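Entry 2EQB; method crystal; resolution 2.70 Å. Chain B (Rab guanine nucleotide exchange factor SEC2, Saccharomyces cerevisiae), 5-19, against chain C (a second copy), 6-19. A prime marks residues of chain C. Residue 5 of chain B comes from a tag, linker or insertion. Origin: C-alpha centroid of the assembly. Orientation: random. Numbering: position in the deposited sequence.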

ATOM      1  N   SER B   5      55.972  41.684 -26.330  1.00 91.68           N
ATOM      2  CA  SER B   5      55.286  42.603 -27.285  1.00 92.50           C
ATOM      3  C   SER B   5      54.676  41.811 -28.440  1.00 90.66           C
ATOM      4  O   SER B   5      53.460  41.817 -28.631  1.00 92.52           O
ATOM      5  N   ASN B   6      55.522  41.137 -29.216  1.00 86.60           N
ATOM      6  CA  ASN B   6      55.039  40.340 -30.337  1.00 81.42           C
ATOM      7  C   ASN B   6      55.432  38.854 -30.222  1.00 76.58           C
ATOM      8  O   ASN B   6      54.817  38.127 -29.438  1.00 77.44           O
ATOM      9  N   TYR B   7      56.445  38.399 -30.965  1.00 70.25           N
ATOM     10  CA  TYR B   7      56.816  36.979 -30.916  1.00 68.64           C
ATOM     11  C   TYR B   7      56.950  36.415 -29.509  1.00 72.50           C
ATOM     12  O   TYR B   7      56.655  35.242 -29.265  1.00 72.45           O
ATOM     13  N   ASN B   8      57.436  37.236 -28.589  1.00 76.25           N
ATOM     14  CA  ASN B   8      57.575  36.802 -27.210  1.00 75.93           C
ATOM     15  C   ASN B   8      56.172  36.458 -26.708  1.00 71.71           C
ATOM     16  O   ASN B   8      55.826  35.284 -26.571  1.00 74.39           O
ATOM     17  N   GLN B   9      55.361  37.488 -26.476  1.00 66.37           N
ATOM     18  CA  GLN B   9      53.997  37.314 -25.991  1.00 62.91           C
ATOM     19  C   GLN B   9      53.263  36.149 -26.641  1.00 59.14           C
ATOM     20  O   GLN B   9      52.535  35.417 -25.970  1.00 60.43           O
ATOM     21  N   LEU B  10      53.447  35.974 -27.944  1.00 51.10           N
ATOM     22  CA  LEU B  10      52.785  34.875 -28.634  1.00 46.37           C
ATOM     23  C   LEU B  10      53.232  33.534 -28.066  1.00 47.55           C
ATOM     24  O   LEU B  10      52.414  32.779 -27.543  1.00 53.33           O
ATOM     25  N   LYS B  11      54.524  33.230 -28.159  1.00 45.58           N
ATOM     26  CA  LYS B  11      55.011  31.957 -27.635  1.00 44.77           C
ATOM     27  C   LYS B  11      54.602  31.784 -26.166  1.00 43.90           C
ATOM     28  O   LYS B  11      54.370  30.659 -25.712  1.00 46.17           O
ATOM     29  N   GLU B  12      54.515  32.884 -25.420  1.00 45.12           N
ATOM     30  CA  GLU B  12      54.130  32.798 -24.008  1.00 47.84           C
ATOM     31  C   GLU B  12      52.673  32.382 -23.970  1.00 46.24           C
ATOM     32  O   GLU B  12      52.292  31.449 -23.257  1.00 48.16           O
ATOM     33  N   ASP B  13      51.873  33.084 -24.767  1.00 42.56           N
ATOM     34  CA  ASP B  13      50.447  32.824 -24.872  1.00 40.02           C
ATOM     35  C   ASP B  13      50.173  31.413 -25.324  1.00 39.13           C
ATOM     36  O   ASP B  13      49.324  30.726 -24.757  1.00 40.55           O
ATOM     37  N   TYR B  14      50.891  30.988 -26.353  1.00 38.06           N
ATOM     38  CA  TYR B  14      50.742  29.639 -26.861  1.00 34.46           C
ATOM     39  C   TYR B  14      51.037  28.647 -25.735  1.00 36.08           C
ATOM     40  O   TYR B  14      50.345  27.633 -25.592  1.00 39.28           O
ATOM     41  N   ASN B  15      52.076  28.922 -24.945  1.00 38.41           N
ATOM     42  CA  ASN B  15      52.425  28.024 -23.843  1.00 39.41           C
ATOM     43  C   ASN B  15      51.309  28.037 -22.810  1.00 40.09           C
ATOM     44  O   ASN B  15      51.017  27.022 -22.179  1.00 44.13           O
ATOM     45  N   THR B  16      50.678  29.195 -22.653  1.00 35.58           N
ATOM     46  CA  THR B  16      49.586  29.341 -21.709  1.00 33.90           C
ATOM     47  C   THR B  16      48.367  28.566 -22.204  1.00 37.42           C
ATOM     48  O   THR B  16      47.759  27.789 -21.465  1.00 36.45           O
ATOM     49  N   LEU B  17      47.994  28.787 -23.457  1.00 39.19           N
ATOM     50  CA  LEU B  17      46.872  28.051 -24.014  1.00 40.15           C
ATOM     51  C   LEU B  17      47.210  26.570 -23.850  1.00 40.35           C
ATOM     52  O   LEU B  17      46.427  25.802 -23.308  1.00 42.15           O
ATOM     53  N   LYS B  18      48.393  26.185 -24.318  1.00 37.93           N
ATOM     54  CA  LYS B  18      48.850  24.807 -24.213  1.00 40.27           C
ATOM     55  C   LYS B  18      48.465  24.159 -22.881  1.00 44.85           C
ATOM     56  O   LYS B  18      48.038  23.003 -22.846  1.00 48.54           O
ATOM     57  N   ARG B  19      48.643  24.893 -21.785  1.00 47.38           N
ATOM     58  CA  ARG B  19      48.316  24.373 -20.456  1.00 45.23           C
ATOM     59  C   ARG B  19      46.807  24.295 -20.268  1.00 46.03           C
ATOM     60  O   ARG B  19      46.269  23.216 -20.019  1.00 49.32           O
TER
ATOM     61  N   ASN C   6      58.499  29.316 -39.377  1.00 57.08           N
ATOM     62  CA  ASN C   6      58.445  28.846 -38.007  1.00 53.38           C
ATOM     63  C   ASN C   6      57.442  29.788 -37.333  1.00 49.54           C
ATOM     64  O   ASN C   6      56.529  29.339 -36.652  1.00 48.69           O
ATOM     65  N   TYR C   7      57.581  31.093 -37.554  1.00 47.45           N
ATOM     66  CA  TYR C   7      56.633  32.027 -36.963  1.00 44.51           C
ATOM     67  C   TYR C   7      55.198  31.699 -37.409  1.00 45.14           C
ATOM     68  O   TYR C   7      54.310  31.504 -36.582  1.00 48.70           O
ATOM     69  N   ASN C   8      54.972  31.647 -38.715  1.00 47.99           N
ATOM     70  CA  ASN C   8      53.634  31.363 -39.206  1.00 51.10           C
ATOM     71  C   ASN C   8      53.074  30.036 -38.706  1.00 51.20           C
ATOM     72  O   ASN C   8      51.881  29.940 -38.403  1.00 52.61           O
ATOM     73  N   GLN C   9      53.922  29.017 -38.606  1.00 48.49           N
ATOM     74  CA  GLN C   9      53.461  27.712 -38.131  1.00 46.00           C
ATOM     75  C   GLN C   9      52.927  27.847 -36.712  1.00 45.44           C
ATOM     76  O   GLN C   9      51.864  27.328 -36.377  1.00 48.40           O
ATOM     77  N   LEU C  10      53.696  28.534 -35.877  1.00 42.74           N
ATOM     78  CA  LEU C  10      53.307  28.772 -34.501  1.00 42.41           C
ATOM     79  C   LEU C  10      51.954  29.454 -34.533  1.00 43.90           C
ATOM     80  O   LEU C  10      50.968  28.942 -34.015  1.00 46.03           O
ATOM     81  N   LYS C  11      51.923  30.619 -35.165  1.00 47.27           N
ATOM     82  CA  LYS C  11      50.702  31.396 -35.244  1.00 50.50           C
ATOM     83  C   LYS C  11      49.497  30.522 -35.527  1.00 49.39           C
ATOM     84  O   LYS C  11      48.387  30.840 -35.087  1.00 50.44           O
ATOM     85  N   GLU C  12      49.716  29.404 -36.223  1.00 44.94           N
ATOM     86  CA  GLU C  12      48.604  28.518 -36.566  1.00 42.53           C
ATOM     87  C   GLU C  12      48.372  27.332 -35.625  1.00 41.46           C
ATOM     88  O   GLU C  12      47.238  26.844 -35.501  1.00 41.72           O
ATOM     89  N   ASP C  13      49.437  26.844 -34.990  1.00 42.41           N
ATOM     90  CA  ASP C  13      49.281  25.749 -34.049  1.00 42.26           C
ATOM     91  C   ASP C  13      48.520  26.384 -32.911  1.00 40.20           C
ATOM     92  O   ASP C  13      47.689  25.747 -32.257  1.00 42.78           O
ATOM     93  N   TYR C  14      48.789  27.664 -32.693  1.00 36.64           N
ATOM     94  CA  TYR C  14      48.082  28.361 -31.649  1.00 35.39           C
ATOM     95  C   TYR C  14      46.623  28.324 -32.033  1.00 35.65           C
ATOM     96  O   TYR C  14      45.757  28.112 -31.183  1.00 39.40           O
ATOM     97  N   ASN C  15      46.343  28.534 -33.314  1.00 38.70           N
ATOM     98  CA  ASN C  15      44.958  28.504 -33.767  1.00 40.24           C
ATOM     99  C   ASN C  15      44.361  27.100 -33.721  1.00 38.46           C
ATOM    100  O   ASN C  15      43.209  26.919 -33.302  1.00 40.05           O
ATOM    101  N   THR C  16      45.149  26.110 -34.129  1.00 34.80           N
ATOM    102  CA  THR C  16      44.713  24.717 -34.097  1.00 31.50           C
ATOM    103  C   THR C  16      44.286  24.265 -32.669  1.00 32.42           C
ATOM    104  O   THR C  16      43.225  23.660 -32.485  1.00 39.05           O
ATOM    105  N   LEU C  17      45.100  24.562 -31.664  1.00 35.19           N
ATOM    106  CA  LEU C  17      44.728  24.173 -30.313  1.00 35.27           C
ATOM    107  C   LEU C  17      43.731  25.167 -29.718  1.00 39.27           C
ATOM    108  O   LEU C  17      43.013  24.840 -28.792  1.00 43.28           O
ATOM    109  N   LYS C  18      43.688  26.387 -30.232  1.00 43.51           N
ATOM    110  CA  LYS C  18      42.734  27.343 -29.702  1.00 48.89           C
ATOM    111  C   LYS C  18      41.364  26.701 -29.905  1.00 52.92           C
ATOM    112  O   LYS C  18      40.420  26.954 -29.148  1.00 53.30           O
ATOM    113  N   ARG C  19      41.268  25.842 -30.919  1.00 54.45           N
ATOM    114  CA  ARG C  19      40.004  25.168 -31.201  1.00 58.19           C
ATOM    115  C   ARG C  19      39.827  23.963 -30.283  1.00 56.79           C
ATOM    116  O   ARG C  19      38.859  23.895 -29.524  1.00 59.61           O
TER

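Two copies of the Rab exchange factor SEC2 pair here through one helix each, 7-19 of chain B and 6-19 of chain C. The helices run in the same general direction, 24° apart, with axes 9.9 Å apart at closest approach. Together they bury 739 Å². In the backbone register Tyr7 faces Tyr7′ and Tyr14 faces Tyr14′, while Leu10 lies nearest Lys11′ and Leu17 nearest Lys18′; the leucine side chains still meet like with like, so the seam is a stripe of leucines and tyrosines.

Apolar packing carries most of the contact. Leu10 and Leu10′ share one rotamer, chi1 t and chi2 p. Leu10 points toward the partner, while Leu10′ starts sideways and its end comes nearer. Their methyls meet at Leu10 CD2 to Leu10′ CD2, 3.0 Å, a very tight approach for two carbons. Leu10′ is a knob in a hole formed by Tyr7, Leu10, Lys11 and Tyr14. Further along, Leu17 and Leu17′ both point toward the partner helix but differ in rotamer. Leu17 has chi1 t with chi2 at 108°, between wells; Leu17′ is m, t. Leu17 CD2 lies 3.4 Å from Leu17′ CB. Leu17 CD1 also reaches the backbone of the next residue along, 3.7 Å from Lys18′ CA.

All four tyrosines have chi1 t. Tyr7 and Tyr7′ leave their helices sideways, and their ends come nearer the partner. Their rings meet edge to edge, with Tyr7 CD1 3.6 Å from Tyr7′ CD1. At Tyr14 the backbones come closest, with Tyr14 CA and Tyr14′ CA 5.6 Å apart. The Tyr14 side chain is the other knob, set among Leu10′, Asp13′, Tyr14′ and Leu17′. One face of its ring receives a CH-pi contact from Leu10′ CD1, which is 4.0 Å from the ring centroid. Tyr14 CD1 comes within 3.6 Å of Tyr14′ CA. The Tyr14′ ring instead turns its edge to the backbone of Tyr14 and Asp13; Tyr14′ CE1 lies 4.0 Å from Asp13 C. It also touches Leu17, with Tyr14′ CE1 4.2 Å from Leu17 CB.

Polar contacts are few. One hydrogen bond crosses between the stretches: Tyr7′ OH donates to Asn6 OD1 at 3.2 Å. Asn6 has an off-well chi1 of -140°. It occupies the N-cap position, but its side chain makes no capping bond. Within chain C, Lys11′ NZ donates to Tyr7′ OH at 3.1 Å, so this hydroxyl links both polar partners. Lys11 and Lys11′ point away and add little buried area. Asp13 and Asp13′, both chi1 m, point toward the partner; Asp13′ CB lies 3.6 Å from Tyr14 OH.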

ATOM      1  CB  SER B   5      56.278  43.636 -27.826  1.00 94.36           C
ATOM      2  OG  SER B   5      55.623  44.618 -28.611  1.00 98.65           O
ATOM      3  CB  ASN B   6      55.521  40.942 -31.662  1.00 84.14           C
ATOM      4  CG  ASN B   6      54.454  40.888 -32.749  1.00 85.80           C
ATOM      5  OD1 ASN B   6      54.375  39.930 -33.524  1.00 86.86           O
ATOM      6  ND2 ASN B   6      53.616  41.919 -32.797  1.00 85.12           N
ATOM      7  CB  TYR B   7      58.111  36.706 -31.662  1.00 63.53           C
ATOM      8  CG  TYR B   7      58.488  35.235 -31.610  1.00 62.93           C
ATOM      9  CD1 TYR B   7      58.142  34.365 -32.644  1.00 62.47           C
ATOM     10  CD2 TYR B   7      59.141  34.703 -30.498  1.00 64.53           C
ATOM     11  CE1 TYR B   7      58.441  32.997 -32.569  1.00 64.01           C
ATOM     12  CE2 TYR B   7      59.436  33.348 -30.413  1.00 64.73           C
ATOM     13  CZ  TYR B   7      59.087  32.500 -31.448  1.00 65.96           C
ATOM     14  OH  TYR B   7      59.391  31.158 -31.361  1.00 66.55           O
ATOM     15  CB  ASN B   8      58.212  37.927 -26.383  1.00 82.02           C
ATOM     16  CG  ASN B   8      57.905  37.822 -24.905  1.00 86.54           C
ATOM     17  OD1 ASN B   8      58.212  36.820 -24.259  1.00 89.35           O
ATOM     18  ND2 ASN B   8      57.301  38.873 -24.357  1.00 85.88           N
ATOM     19  CB  GLN B   9      53.194  38.598 -26.195  1.00 67.29           C
ATOM     20  CG  GLN B   9      53.014  39.401 -24.921  1.00 75.67           C
ATOM     21  CD  GLN B   9      52.227  38.642 -23.875  1.00 81.12           C
ATOM     22  OE1 GLN B   9      51.101  38.210 -24.125  1.00 85.08           O
ATOM     23  NE2 GLN B   9      52.813  38.477 -22.694  1.00 84.69           N
ATOM     24  CB  LEU B  10      53.082  34.898 -30.135  1.00 42.81           C
ATOM     25  CG  LEU B  10      52.487  33.713 -30.900  1.00 41.04           C
ATOM     26  CD1 LEU B  10      50.989  33.823 -30.833  1.00 42.20           C
ATOM     27  CD2 LEU B  10      52.931  33.700 -32.341  1.00 32.56           C
ATOM     28  CB  LYS B  11      56.539  31.839 -27.763  1.00 46.09           C
ATOM     29  CG  LYS B  11      57.049  30.381 -27.651  1.00 52.27           C
ATOM     30  CD  LYS B  11      58.541  30.281 -27.298  1.00 60.21           C
ATOM     31  CE  LYS B  11      58.811  30.810 -25.882  1.00 67.94           C
ATOM     32  NZ  LYS B  11      60.255  30.842 -25.488  1.00 67.87           N
ATOM     33  CB  GLU B  12      54.296  34.151 -23.307  1.00 52.26           C
ATOM     34  CG  GLU B  12      54.150  34.095 -21.788  1.00 62.09           C
ATOM     35  CD  GLU B  12      54.605  35.380 -21.114  1.00 69.73           C
ATOM     36  OE1 GLU B  12      55.812  35.694 -21.197  1.00 74.97           O
ATOM     37  OE2 GLU B  12      53.761  36.076 -20.504  1.00 71.33           O
ATOM     38  CB  ASP B  13      49.804  33.805 -25.839  1.00 43.29           C
ATOM     39  CG  ASP B  13      49.655  35.185 -25.244  1.00 50.74           C
ATOM     40  OD1 ASP B  13      49.777  35.312 -24.007  1.00 49.80           O
ATOM     41  OD2 ASP B  13      49.402  36.136 -26.012  1.00 56.64           O
ATOM     42  CB  TYR B  14      51.719  29.394 -28.002  1.00 34.23           C
ATOM     43  CG  TYR B  14      51.688  27.985 -28.547  1.00 29.16           C
ATOM     44  CD1 TYR B  14      50.566  27.504 -29.226  1.00 24.12           C
ATOM     45  CD2 TYR B  14      52.807  27.158 -28.452  1.00 30.52           C
ATOM     46  CE1 TYR B  14      50.565  26.240 -29.808  1.00 27.20           C
ATOM     47  CE2 TYR B  14      52.817  25.885 -29.031  1.00 28.94           C
ATOM     48  CZ  TYR B  14      51.699  25.436 -29.713  1.00 28.79           C
ATOM     49  OH  TYR B  14      51.729  24.215 -30.350  1.00 32.60           O
ATOM     50  CB  ASN B  15      53.749  28.439 -23.191  1.00 40.30           C
ATOM     51  CG  ASN B  15      54.953  27.940 -23.961  1.00 44.69           C
ATOM     52  OD1 ASN B  15      54.809  27.159 -24.899  1.00 42.78           O
ATOM     53  ND2 ASN B  15      56.149  28.377 -23.565  1.00 48.87           N
ATOM     54  CB  THR B  16      49.237  30.825 -21.516  1.00 33.70           C
ATOM     55  OG1 THR B  16      50.072  31.377 -20.492  1.00 39.35           O
ATOM     56  CG2 THR B  16      47.788  30.992 -21.132  1.00 30.69           C
ATOM     57  CB  LEU B  17      46.709  28.373 -25.491  1.00 41.71           C
ATOM     58  CG  LEU B  17      45.740  27.432 -26.199  1.00 43.12           C
ATOM     59  CD1 LEU B  17      44.476  28.200 -26.495  1.00 43.93           C
ATOM     60  CD2 LEU B  17      46.354  26.879 -27.484  1.00 43.93           C
ATOM     61  CB  LYS B  18      50.372  24.747 -24.372  1.00 42.11           C
ATOM     62  CG  LYS B  18      50.836  24.165 -25.691  1.00 38.83           C
ATOM     63  CD  LYS B  18      52.301  23.731 -25.648  1.00 39.35           C
ATOM     64  CE  LYS B  18      53.239  24.914 -25.486  1.00 48.72           C
ATOM     65  NZ  LYS B  18      54.656  24.466 -25.313  1.00 54.70           N
ATOM     66  CB  ARG B  19      48.971  25.240 -19.373  1.00 43.69           C
ATOM     67  CG  ARG B  19      50.439  24.859 -19.093  1.00 40.25           C
ATOM     68  CD  ARG B  19      51.151  25.863 -18.186  1.00 37.26           C
ATOM     69  NE  ARG B  19      51.855  26.899 -18.938  1.00 39.93           N
ATOM     70  CZ  ARG B  19      51.667  28.204 -18.763  1.00 41.21           C
ATOM     71  NH1 ARG B  19      50.791  28.631 -17.855  1.00 36.25           N
ATOM     72  NH2 ARG B  19      52.352  29.079 -19.500  1.00 45.80           N
TER
ATOM     73  CB  ASN C   6      59.819  28.934 -37.352  1.00 60.35           C
ATOM     74  CG  ASN C   6      60.557  27.623 -37.395  1.00 68.11           C
ATOM     75  OD1 ASN C   6      60.451  26.873 -38.368  1.00 74.46           O
ATOM     76  ND2 ASN C   6      61.313  27.336 -36.342  1.00 70.29           N
ATOM     77  CB  TYR C   7      56.953  33.468 -37.362  1.00 42.00           C
ATOM     78  CG  TYR C   7      55.974  34.510 -36.800  1.00 38.23           C
ATOM     79  CD1 TYR C   7      56.204  35.135 -35.573  1.00 36.00           C
ATOM     80  CD2 TYR C   7      54.857  34.909 -37.529  1.00 37.45           C
ATOM     81  CE1 TYR C   7      55.351  36.138 -35.099  1.00 37.44           C
ATOM     82  CE2 TYR C   7      54.006  35.905 -37.066  1.00 38.62           C
ATOM     83  CZ  TYR C   7      54.257  36.519 -35.856  1.00 38.12           C
ATOM     84  OH  TYR C   7      53.428  37.529 -35.421  1.00 36.65           O
ATOM     85  CB  ASN C   8      53.601  31.415 -40.737  1.00 53.83           C
ATOM     86  CG  ASN C   8      53.716  32.837 -41.272  1.00 55.96           C
ATOM     87  OD1 ASN C   8      53.350  33.807 -40.595  1.00 57.26           O
ATOM     88  ND2 ASN C   8      54.207  32.965 -42.499  1.00 55.35           N
ATOM     89  CB  GLN C   9      54.600  26.702 -38.139  1.00 47.42           C
ATOM     90  CG  GLN C   9      54.160  25.311 -37.738  1.00 52.77           C
ATOM     91  CD  GLN C   9      52.986  24.833 -38.565  1.00 55.80           C
ATOM     92  OE1 GLN C   9      52.934  25.064 -39.774  1.00 57.26           O
ATOM     93  NE2 GLN C   9      52.041  24.155 -37.921  1.00 61.15           N
ATOM     94  CB  LEU C  10      54.289  29.717 -33.814  1.00 39.55           C
ATOM     95  CG  LEU C  10      53.856  30.088 -32.397  1.00 39.60           C
ATOM     96  CD1 LEU C  10      54.083  28.877 -31.506  1.00 42.12           C
ATOM     97  CD2 LEU C  10      54.640  31.260 -31.874  1.00 31.17           C
ATOM     98  CB  LYS C  11      50.823  32.498 -36.310  1.00 51.89           C
ATOM     99  CG  LYS C  11      50.260  33.828 -35.826  1.00 55.51           C
ATOM    100  CD  LYS C  11      50.644  34.992 -36.716  1.00 60.76           C
ATOM    101  CE  LYS C  11      50.243  36.306 -36.050  1.00 68.14           C
ATOM    102  NZ  LYS C  11      50.677  37.506 -36.820  1.00 73.98           N
ATOM    103  CB  GLU C  12      48.753  28.019 -38.004  1.00 49.17           C
ATOM    104  CG  GLU C  12      49.427  26.672 -38.156  1.00 57.52           C
ATOM    105  CD  GLU C  12      49.089  26.059 -39.490  1.00 64.25           C
ATOM    106  OE1 GLU C  12      49.525  24.920 -39.782  1.00 69.46           O
ATOM    107  OE2 GLU C  12      48.369  26.746 -40.244  1.00 65.35           O
ATOM    108  CB  ASP C  13      50.635  25.220 -33.575  1.00 40.65           C
ATOM    109  CG  ASP C  13      51.307  24.349 -34.620  1.00 45.64           C
ATOM    110  OD1 ASP C  13      50.648  24.072 -35.636  1.00 46.84           O
ATOM    111  OD2 ASP C  13      52.473  23.933 -34.441  1.00 44.42           O
ATOM    112  CB  TYR C  14      48.506  29.806 -31.533  1.00 37.22           C
ATOM    113  CG  TYR C  14      47.690  30.551 -30.493  1.00 40.19           C
ATOM    114  CD1 TYR C  14      48.179  30.746 -29.200  1.00 41.04           C
ATOM    115  CD2 TYR C  14      46.446  31.092 -30.813  1.00 39.70           C
ATOM    116  CE1 TYR C  14      47.448  31.478 -28.252  1.00 45.20           C
ATOM    117  CE2 TYR C  14      45.712  31.823 -29.878  1.00 46.79           C
ATOM    118  CZ  TYR C  14      46.221  32.016 -28.603  1.00 47.90           C
ATOM    119  OH  TYR C  14      45.526  32.774 -27.697  1.00 52.10           O
ATOM    120  CB  ASN C  15      44.850  29.107 -35.161  1.00 47.05           C
ATOM    121  CG  ASN C  15      44.919  30.618 -35.127  1.00 58.16           C
ATOM    122  OD1 ASN C  15      44.090  31.273 -34.486  1.00 60.65           O
ATOM    123  ND2 ASN C  15      45.912  31.182 -35.802  1.00 65.01           N
ATOM    124  CB  THR C  16      45.840  23.816 -34.648  1.00 32.45           C
ATOM    125  OG1 THR C  16      45.895  23.982 -36.068  1.00 41.06           O
ATOM    126  CG2 THR C  16      45.617  22.345 -34.302  1.00 20.83           C
ATOM    127  CB  LEU C  17      45.957  24.091 -29.411  1.00 31.80           C
ATOM    128  CG  LEU C  17      47.199  23.317 -29.860  1.00 34.61           C
ATOM    129  CD1 LEU C  17      48.087  23.340 -28.667  1.00 29.46           C
ATOM    130  CD2 LEU C  17      46.957  21.866 -30.276  1.00 29.53           C
ATOM    131  CB  LYS C  18      42.820  28.671 -30.459  1.00 52.41           C
ATOM    132  CG  LYS C  18      41.783  29.713 -30.048  1.00 54.53           C
ATOM    133  CD  LYS C  18      41.834  30.033 -28.556  1.00 60.83           C
ATOM    134  CE  LYS C  18      40.642  29.437 -27.811  1.00 70.00           C
ATOM    135  NZ  LYS C  18      39.322  29.857 -28.375  1.00 74.11           N
ATOM    136  CB  ARG C  19      39.926  24.718 -32.666  1.00 64.39           C
ATOM    137  CG  ARG C  19      38.534  24.210 -33.078  1.00 74.16           C
ATOM    138  CD  ARG C  19      38.421  23.971 -34.582  1.00 81.09           C
ATOM    139  NE  ARG C  19      38.955  25.107 -35.330  1.00 85.25           N
ATOM    140  CZ  ARG C  19      40.125  25.112 -35.964  1.00 84.59           C
ATOM    141  NH1 ARG C  19      40.899  24.032 -35.962  1.00 81.99           N
ATOM    142  NH2 ARG C  19      40.541  26.213 -36.576  1.00 83.57           N
TER